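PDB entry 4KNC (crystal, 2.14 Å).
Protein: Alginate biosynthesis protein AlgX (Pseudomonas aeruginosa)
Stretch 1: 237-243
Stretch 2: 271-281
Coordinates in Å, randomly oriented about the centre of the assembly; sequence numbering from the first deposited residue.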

# COMPACT_ATOMS: atom_id res chain seq x y z
N ILE A 237 -6.12 -15.16 6.17
CA ILE A 237 -5.89 -14.26 5.04
C ILE A 237 -6.03 -12.80 5.48
O ILE A 237 -7.02 -12.43 6.11
CB ILE A 237 -6.88 -14.52 3.88
CG1 ILE A 237 -6.86 -16.01 3.48
CG2 ILE A 237 -6.54 -13.63 2.69
CD1 ILE A 237 -7.71 -16.32 2.25
N ALA A 238 -5.03 -11.98 5.15
CA ALA A 238 -5.00 -10.58 5.55
C ALA A 238 -4.91 -9.71 4.32
O ALA A 238 -4.26 -10.07 3.34
CB ALA A 238 -3.81 -10.32 6.46
N LEU A 239 -5.57 -8.56 4.38
CA LEU A 239 -5.61 -7.63 3.28
C LEU A 239 -4.96 -6.33 3.71
O LEU A 239 -5.35 -5.74 4.73
CB LEU A 239 -7.06 -7.38 2.86
CG LEU A 239 -7.34 -6.30 1.82
CD1 LEU A 239 -6.59 -6.56 0.52
CD2 LEU A 239 -8.83 -6.20 1.58
N VAL A 240 -3.97 -5.88 2.95
CA VAL A 240 -3.39 -4.57 3.19
C VAL A 240 -3.57 -3.77 1.91
O VAL A 240 -3.49 -4.32 0.81
CB VAL A 240 -1.90 -4.64 3.63
CG1 VAL A 240 -1.82 -5.22 5.04
CG2 VAL A 240 -1.06 -5.47 2.65
N GLY A 241 -3.87 -2.48 2.04
CA GLY A 241 -4.30 -1.70 0.90
C GLY A 241 -4.63 -0.25 1.18
O GLY A 241 -4.26 0.28 2.23
N THR A 242 -5.32 0.37 0.24
CA THR A 242 -5.59 1.80 0.28
C THR A 242 -7.04 2.07 0.65
O THR A 242 -7.75 1.16 1.09
CB THR A 242 -5.34 2.40 -1.10
OG1 THR A 242 -6.32 1.88 -2.02
CG2 THR A 242 -3.93 2.03 -1.60
N SER A 243 -7.50 3.30 0.44
CA SER A 243 -8.91 3.62 0.64
C SER A 243 -9.79 2.70 -0.22
O SER A 243 -10.89 2.37 0.18
CB SER A 243 -9.21 5.11 0.41
OG SER A 243 -9.05 5.49 -0.95
N GLY A 271 -3.37 5.69 2.81
CA GLY A 271 -2.09 5.07 3.10
C GLY A 271 -1.18 4.85 1.90
O GLY A 271 0.03 4.68 2.04
N GLY A 272 -1.76 4.82 0.70
CA GLY A 272 -1.00 4.53 -0.50
C GLY A 272 -0.34 3.15 -0.55
O GLY A 272 -0.84 2.17 -0.01
N PHE A 273 0.80 3.11 -1.22
CA PHE A 273 1.54 1.90 -1.51
C PHE A 273 2.09 1.23 -0.26
O PHE A 273 2.15 -0.00 -0.17
CB PHE A 273 2.69 2.29 -2.45
CG PHE A 273 3.64 1.16 -2.78
CD1 PHE A 273 3.25 0.14 -3.64
CD2 PHE A 273 4.94 1.15 -2.28
CE1 PHE A 273 4.14 -0.89 -3.97
CE2 PHE A 273 5.84 0.14 -2.60
CZ PHE A 273 5.45 -0.89 -3.45
N ASP A 274 2.49 2.06 0.71
CA ASP A 274 3.37 1.61 1.79
C ASP A 274 2.73 1.46 3.18
O ASP A 274 3.02 0.51 3.89
CB ASP A 274 4.62 2.51 1.86
CG ASP A 274 4.29 3.96 2.24
OD1 ASP A 274 3.22 4.49 1.85
OD2 ASP A 274 5.13 4.58 2.93
N SER A 275 1.86 2.40 3.55
CA SER A 275 1.47 2.54 4.95
C SER A 275 0.75 1.34 5.56
O SER A 275 1.05 0.92 6.68
CB SER A 275 0.63 3.82 5.13
OG SER A 275 1.41 4.96 4.79
N SER A 276 -0.19 0.77 4.81
CA SER A 276 -1.02 -0.29 5.36
C SER A 276 -0.19 -1.53 5.69
O SER A 276 -0.31 -2.10 6.78
CB SER A 276 -2.14 -0.64 4.39
OG SER A 276 -2.85 -1.78 4.83
N LEU A 277 0.64 -1.93 4.75
CA LEU A 277 1.49 -3.11 4.94
C LEU A 277 2.54 -2.87 6.04
O LEU A 277 2.82 -3.76 6.84
CB LEU A 277 2.16 -3.48 3.62
CG LEU A 277 3.19 -4.61 3.57
CD1 LEU A 277 2.60 -5.90 4.12
CD2 LEU A 277 3.62 -4.81 2.15
N LEU A 278 3.12 -1.67 6.08
CA LEU A 278 4.10 -1.38 7.13
C LEU A 278 3.46 -1.40 8.53
O LEU A 278 3.99 -2.01 9.45
CB LEU A 278 4.80 -0.03 6.87
CG LEU A 278 5.77 0.09 5.69
CD1 LEU A 278 6.49 1.45 5.70
CD2 LEU A 278 6.80 -1.06 5.70
N ALA A 279 2.30 -0.76 8.67
CA ALA A 279 1.61 -0.78 9.96
C ALA A 279 1.24 -2.20 10.36
O ALA A 279 1.46 -2.61 11.51
CB ALA A 279 0.37 0.12 9.93
N TYR A 280 0.68 -2.95 9.41
CA TYR A 280 0.33 -4.36 9.66
C TYR A 280 1.53 -5.20 10.12
O TYR A 280 1.45 -5.92 11.12
CB TYR A 280 -0.33 -5.00 8.43
CG TYR A 280 -0.77 -6.42 8.67
CD1 TYR A 280 -1.52 -6.77 9.79
CD2 TYR A 280 -0.45 -7.43 7.76
CE1 TYR A 280 -1.92 -8.08 10.01
CE2 TYR A 280 -0.85 -8.73 7.97
CZ TYR A 280 -1.58 -9.05 9.09
OH TYR A 280 -1.97 -10.36 9.30
N MET A 281 2.64 -5.11 9.40
CA MET A 281 3.82 -5.89 9.78
C MET A 281 4.55 -5.32 11.00
O MET A 281 5.49 -5.94 11.50
CB MET A 281 4.78 -6.05 8.61
CG MET A 281 4.18 -6.66 7.37
SD MET A 281 5.42 -7.49 6.36
CE MET A 281 6.51 -6.15 5.92
O HOH W 1 -1.66 1.75 2.37

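A strand packed against a helix commonly buries alternate side chains, and polar backbone groups near its end need partners; this pair of segments from AlgX illustrates both points. Residues 237–240 form a strand that gives way to a loop; residues 275–281 are helical, and residues 271 and 272, both glycines, come before them. The two axes come within 8.2 Å, and their N-to-C directions differ by 135°, so the elements run roughly against one another but obliquely. The backbones draw nearest where strand passes into loop: the CA atoms of Val 240 and Ser 276 lie 5.4 Å apart, as do those of Thr 242 and Gly 272.

The polar links gather here. The amide N of Gly 241 donates to OG of Ser 276 at 3.1 Å, the one direct hydrogen bond between the segments. Beside it, a single water gathers three backbone groups: it donates to O of Gly 241 and O of Gly 272 and accepts from N of Ser 276, at 3.0, 2.6 and 3.0 Å from the water O to Gly 241 O, Gly 272 O and Ser 276 N. The water stands between N of Ser 276 and O of Gly 272, four residues earlier, and also reaches O of Gly 241, tying the stretches together. Gly 272, with a phi of 63°, adopts a conformation that favours glycine.

The apolar contacts begin at the same place, with Val 240, and run on to Ala 238. Strand alternation sends the CA-to-CB bonds of Ala 238 and Val 240 toward the helix, while those of Ile 237 and Leu 239 point away. Val 240 has the largest area covered by the opposing segment. Its CG1 packs 3.7 Å from CB of Tyr 280 and its CG2 3.9 Å from CB of Leu 277, so the methyls meet residues about one helical turn apart, while its CB lies 3.2 Å from OG of Ser 276. Ala 238 meets the end of the tyrosine side chain: its CB sits 3.7 Å from CZ of Tyr 280 and 3.4 Å from OH of Tyr 280, a van der Waals contact, since a methyl offers the hydroxyl no hydrogen-bonding partner. Both strand side chains approach the ring obliquely. At the other end, CG2 of Thr 242 rests 3.5 Å from O of Gly 272, extending the packing to the residues before the helix.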